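Local coordinates for protein probable glutaredoxin ssr2061 (Synechocystis sp., PDB 4MJE) that probably reduces low molecular weight disulfides and protein disulfides as a glutathione-dependent oxidoreductase of the glutaredoxin family, at residues I18-S24 and F43-D49. The protein carries 1 engineered substitution. Residues are numbered along the deposited sequence.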
ATOM      1  N   ILE A  18      -0.648  -4.763   1.828  1.00  4.57           N
ATOM      2  CA  ILE A  18      -0.353  -3.447   1.287  1.00  4.28           C
ATOM      3  C   ILE A  18      -1.151  -3.250   0.011  1.00  3.71           C
ATOM      4  O   ILE A  18      -1.062  -4.054  -0.913  1.00  4.51           O
ATOM      5  CB  ILE A  18       1.149  -3.279   1.010  1.00  5.03           C
ATOM      6  CG1 ILE A  18       1.947  -3.512   2.304  1.00  6.16           C
ATOM      7  CG2 ILE A  18       1.438  -1.898   0.449  1.00  5.78           C
ATOM      8  CD1 ILE A  18       3.441  -3.651   2.118  1.00  8.63           C
ATOM      9  N   GLU A  19      -1.960  -2.189  -0.026  1.00  3.38           N
ATOM     10  CA  GLU A  19      -2.868  -1.916  -1.134  1.00  3.16           C
ATOM     11  C   GLU A  19      -2.680  -0.498  -1.629  1.00  3.24           C
ATOM     12  O   GLU A  19      -2.566   0.438  -0.825  1.00  4.19           O
ATOM     13  CB  GLU A  19      -4.329  -2.057  -0.709  1.00  4.13           C
ATOM     14  CG  GLU A  19      -4.692  -3.404  -0.128  1.00  4.76           C
ATOM     15  CD  GLU A  19      -6.004  -3.346   0.618  1.00  4.82           C
ATOM     16  OE1 GLU A  19      -7.053  -3.698   0.034  1.00  5.55           O
ATOM     17  OE2 GLU A  19      -6.002  -2.935   1.793  1.00  7.65           O
ATOM     18  N   ILE A  20      -2.667  -0.344  -2.945  1.00  2.88           N
ATOM     19  CA  ILE A  20      -2.652   0.991  -3.528  1.00  2.57           C
ATOM     20  C   ILE A  20      -3.611   1.065  -4.705  1.00  3.31           C
ATOM     21  O   ILE A  20      -3.558   0.222  -5.604  1.00  3.42           O
ATOM     22  CB  ILE A  20      -1.220   1.420  -3.960  1.00  2.73           C
ATOM     23  CG1 ILE A  20      -1.245   2.855  -4.493  1.00  2.77           C
ATOM     24  CG2 ILE A  20      -0.590   0.448  -4.969  1.00  3.74           C
ATOM     25  CD1 ILE A  20       0.103   3.458  -4.726  1.00  4.66           C
ATOM     26  N   TYR A  21      -4.522   2.042  -4.647  1.00  3.54           N
ATOM     27  CA  TYR A  21      -5.443   2.339  -5.731  1.00  3.33           C
ATOM     28  C   TYR A  21      -4.823   3.397  -6.648  1.00  3.47           C
ATOM     29  O   TYR A  21      -4.304   4.419  -6.180  1.00  3.78           O
ATOM     30  CB  TYR A  21      -6.783   2.886  -5.227  1.00  4.38           C
ATOM     31  CG  TYR A  21      -7.606   2.023  -4.299  1.00  3.57           C
ATOM     32  CD1 TYR A  21      -8.801   1.453  -4.720  1.00  4.62           C
ATOM     33  CD2 TYR A  21      -7.248   1.864  -2.962  1.00  4.47           C
ATOM     34  CE1 TYR A  21      -9.589   0.715  -3.843  1.00  4.25           C
ATOM     35  CE2 TYR A  21      -8.031   1.130  -2.092  1.00  4.77           C
ATOM     36  CZ  TYR A  21      -9.182   0.572  -2.538  1.00  4.41           C
ATOM     37  OH  TYR A  21      -9.968  -0.126  -1.651  1.00  5.75           O
ATOM     38  N   THR A  22      -4.880   3.153  -7.955  1.00  3.77           N
ATOM     39  CA  THR A  22      -4.183   4.010  -8.903  1.00  3.15           C
ATOM     40  C   THR A  22      -4.967   4.211 -10.196  1.00  3.64           C
ATOM     41  O   THR A  22      -5.867   3.442 -10.531  1.00  4.07           O
ATOM     42  CB  THR A  22      -2.857   3.373  -9.351  1.00  3.55           C
ATOM     43  OG1 THR A  22      -3.160   2.177 -10.060  1.00  4.33           O
ATOM     44  CG2 THR A  22      -1.938   3.050  -8.205  1.00  4.43           C
ATOM     45  N   TRP A  23      -4.573   5.257 -10.929  1.00  3.71           N
ATOM     46  CA  TRP A  23      -4.645   5.239 -12.379  1.00  4.90           C
ATOM     47  C   TRP A  23      -3.211   5.022 -12.868  1.00  3.64           C
ATOM     48  O   TRP A  23      -2.274   5.615 -12.342  1.00  4.62           O
ATOM     49  CB  TRP A  23      -5.245   6.543 -12.936  1.00  3.51           C
ATOM     50  CG  TRP A  23      -6.730   6.522 -13.030  1.00  3.00           C
ATOM     51  CD1 TRP A  23      -7.578   5.675 -12.375  1.00  3.87           C
ATOM     52  CD2 TRP A  23      -7.556   7.387 -13.832  1.00  4.63           C
ATOM     53  NE1 TRP A  23      -8.880   5.955 -12.723  1.00  4.39           N
ATOM     54  CE2 TRP A  23      -8.889   6.998 -13.617  1.00  4.35           C
ATOM     55  CE3 TRP A  23      -7.292   8.455 -14.705  1.00  3.99           C
ATOM     56  CZ2 TRP A  23      -9.960   7.630 -14.248  1.00  4.32           C
ATOM     57  CZ3 TRP A  23      -8.358   9.086 -15.314  1.00  4.61           C
ATOM     58  CH2 TRP A  23      -9.671   8.674 -15.084  1.00  5.46           C
ATOM     59  N   SER A  24      -3.052   4.147 -13.853  1.00  3.81           N
ATOM     60  CA  SER A  24      -1.738   3.704 -14.313  1.00  4.65           C
ATOM     61  C   SER A  24      -0.859   4.857 -14.759  1.00  4.83           C
ATOM     62  O   SER A  24       0.367   4.840 -14.588  1.00  5.05           O
ATOM     63  CB  SER A  24      -1.885   2.703 -15.461  1.00  6.82           C
ATOM     64  OG  SER A  24      -2.558   3.271 -16.551  1.00  6.07           O
ATOM     65  N   PHE A  43       2.988  -6.185  -2.772  1.00  4.33           N
ATOM     66  CA  PHE A  43       1.823  -5.323  -2.629  1.00  4.84           C
ATOM     67  C   PHE A  43       0.832  -5.529  -3.771  1.00  5.27           C
ATOM     68  O   PHE A  43       1.186  -6.054  -4.835  1.00  5.48           O
ATOM     69  CB  PHE A  43       2.212  -3.840  -2.466  1.00  6.58           C
ATOM     70  CG  PHE A  43       2.793  -3.197  -3.694  1.00  5.03           C
ATOM     71  CD1 PHE A  43       1.983  -2.471  -4.556  1.00  6.55           C
ATOM     72  CD2 PHE A  43       4.150  -3.271  -3.963  1.00  5.82           C
ATOM     73  CE1 PHE A  43       2.513  -1.857  -5.662  1.00  5.80           C
ATOM     74  CE2 PHE A  43       4.679  -2.663  -5.079  1.00  6.04           C
ATOM     75  CZ  PHE A  43       3.857  -1.942  -5.921  1.00  5.59           C
ATOM     76  N   GLN A  44      -0.412  -5.121  -3.540  1.00  4.59           N
ATOM     77  CA  GLN A  44      -1.506  -5.262  -4.502  1.00  4.64           C
ATOM     78  C   GLN A  44      -1.876  -3.875  -5.017  1.00  3.78           C
ATOM     79  O   GLN A  44      -2.134  -2.950  -4.230  1.00  5.38           O
ATOM     80  CB  GLN A  44      -2.708  -5.922  -3.820  1.00  5.00           C
ATOM     81  CG  GLN A  44      -3.738  -6.487  -4.766  1.00  5.53           C
ATOM     82  CD  GLN A  44      -3.263  -7.715  -5.503  1.00  5.67           C
ATOM     83  OE1 GLN A  44      -2.232  -8.299  -5.166  1.00  6.36           O
ATOM     84  NE2 GLN A  44      -4.030  -8.133  -6.506  1.00  6.63           N
ATOM     85  N   GLU A  45      -1.894  -3.726  -6.335  1.00  3.96           N
ATOM     86  CA  GLU A  45      -2.293  -2.473  -6.955  1.00  4.63           C
ATOM     87  C   GLU A  45      -3.672  -2.650  -7.573  1.00  4.28           C
ATOM     88  O   GLU A  45      -3.894  -3.542  -8.395  1.00  5.83           O
ATOM     89  CB  GLU A  45      -1.300  -2.080  -8.052  1.00  4.26           C
ATOM     90  CG  GLU A  45      -1.757  -0.871  -8.879  1.00  4.17           C
ATOM     91  CD  GLU A  45      -0.896  -0.566 -10.085  1.00  6.39           C
ATOM     92  OE1 GLU A  45       0.014  -1.359 -10.450  1.00  9.97           O
ATOM     93  OE2 GLU A  45      -1.129   0.499 -10.698  1.00  4.66           O
ATOM     94  N   TYR A  46      -4.598  -1.788  -7.163  1.00  4.28           N
ATOM     95  CA  TYR A  46      -5.920  -1.760  -7.762  1.00  3.80           C
ATOM     96  C   TYR A  46      -5.870  -0.661  -8.825  1.00  3.87           C
ATOM     97  O   TYR A  46      -6.038   0.508  -8.527  1.00  4.26           O
ATOM     98  CB  TYR A  46      -6.968  -1.454  -6.699  1.00  4.49           C
ATOM     99  CG  TYR A  46      -6.943  -2.372  -5.518  1.00  3.65           C
ATOM    100  CD1 TYR A  46      -6.761  -3.745  -5.671  1.00  4.17           C
ATOM    101  CD2 TYR A  46      -7.120  -1.890  -4.244  1.00  4.56           C
ATOM    102  CE1 TYR A  46      -6.765  -4.600  -4.587  1.00  3.97           C
ATOM    103  CE2 TYR A  46      -7.111  -2.731  -3.166  1.00  3.91           C
ATOM    104  CZ  TYR A  46      -6.941  -4.092  -3.338  1.00  4.81           C
ATOM    105  OH  TYR A  46      -6.950  -4.972  -2.286  1.00  5.15           O
ATOM    106  N   CYS A  47      -5.534  -1.043 -10.048  1.00  4.12           N
ATOM    107  CA  CYS A  47      -5.534  -0.088 -11.121  0.86  4.17           C
ATOM    108  C   CYS A  47      -6.946   0.075 -11.645  1.00  5.14           C
ATOM    109  O   CYS A  47      -7.530  -0.851 -12.218  1.00  6.33           O
ATOM    110  CB  CYS A  47      -4.564  -0.511 -12.210  0.86  4.54           C
ATOM    111  SG  CYS A  47      -4.489   0.590 -13.577  0.86  8.69           S
ATOM    112  N   ILE A  48      -7.491   1.264 -11.424  1.00  4.51           N
ATOM    113  CA  ILE A  48      -8.906   1.486 -11.653  1.00  5.06           C
ATOM    114  C   ILE A  48      -9.154   2.481 -12.775  1.00  4.68           C
ATOM    115  O   ILE A  48     -10.217   3.112 -12.802  1.00  5.04           O
ATOM    116  CB  ILE A  48      -9.641   1.882 -10.329  1.00  5.83           C
ATOM    117  CG1 ILE A  48      -9.093   3.178  -9.729  1.00  5.89           C
ATOM    118  CG2 ILE A  48      -9.505   0.751  -9.305  1.00  6.71           C
ATOM    119  CD1 ILE A  48      -9.957   3.753  -8.579  1.00  6.91           C
ATOM    120  N   ASP A  49      -8.224   2.565 -13.737  1.00  4.78           N
ATOM    121  CA  ASP A  49      -8.415   3.383 -14.949  1.00  5.45           C
ATOM    122  C   ASP A  49      -9.833   3.225 -15.487  1.00  6.49           C
ATOM    123  O   ASP A  49     -10.256   2.118 -15.810  1.00  7.34           O
ATOM    124  CB  ASP A  49      -7.478   2.956 -16.095  1.00  5.39           C
ATOM    125  CG  ASP A  49      -6.017   3.143 -15.792  1.00  6.61           C
ATOM    126  OD1 ASP A  49      -5.631   3.317 -14.629  1.00  9.28           O
ATOM    127  OD2 ASP A  49      -5.234   3.113 -16.760  1.00  7.34           O
TER
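I18, I20 and F43 form the apolar centre of this contact: I18 CG2 sits 3.6 Å from F43 CB, and I20 CG2 comes within 3.9 Å of F43 CD1. Helix 27-39 packs on this side, with L33 and L36 against F43 and A32 against I20. On the face that carries E19, Y21 and Y46, the edge of Y46 meets the face of Y21 in a T-shaped pair, centroids 4.9 Å apart and planes at 68°. Between these two faces the strands run parallel, their axes 20° apart, bonded in alternation: Q44 N to I18 O (2.9 Å), I20 N to Q44 O (3.0 Å), Y46 N to I20 O (2.7 Å), T22 N to Y46 O (2.9 Å) and I48 N to T22 O (2.9 Å). This opening beta-alpha-beta unit of the thioredoxin fold has helix 27-39 as its crossover and 44-47 as an outermost strand. Farther out, Y46 OH donates to E19 OE1 at 2.6 Å, while R61 pairs with E19 OE2 and reaches Y21 OH. T22 OG1 donates to E45 OE2 (2.7 Å). CA of D49 lies over the five-membered ring of W23, and the D49 carboxylate takes S24 N on OD1 (2.8 Å) and S24 OG on OD2 (2.7 Å), joining the loop after strand 44-47 to the one leading into the presumed redox-active C26 and C29, not disulfide-bonded here.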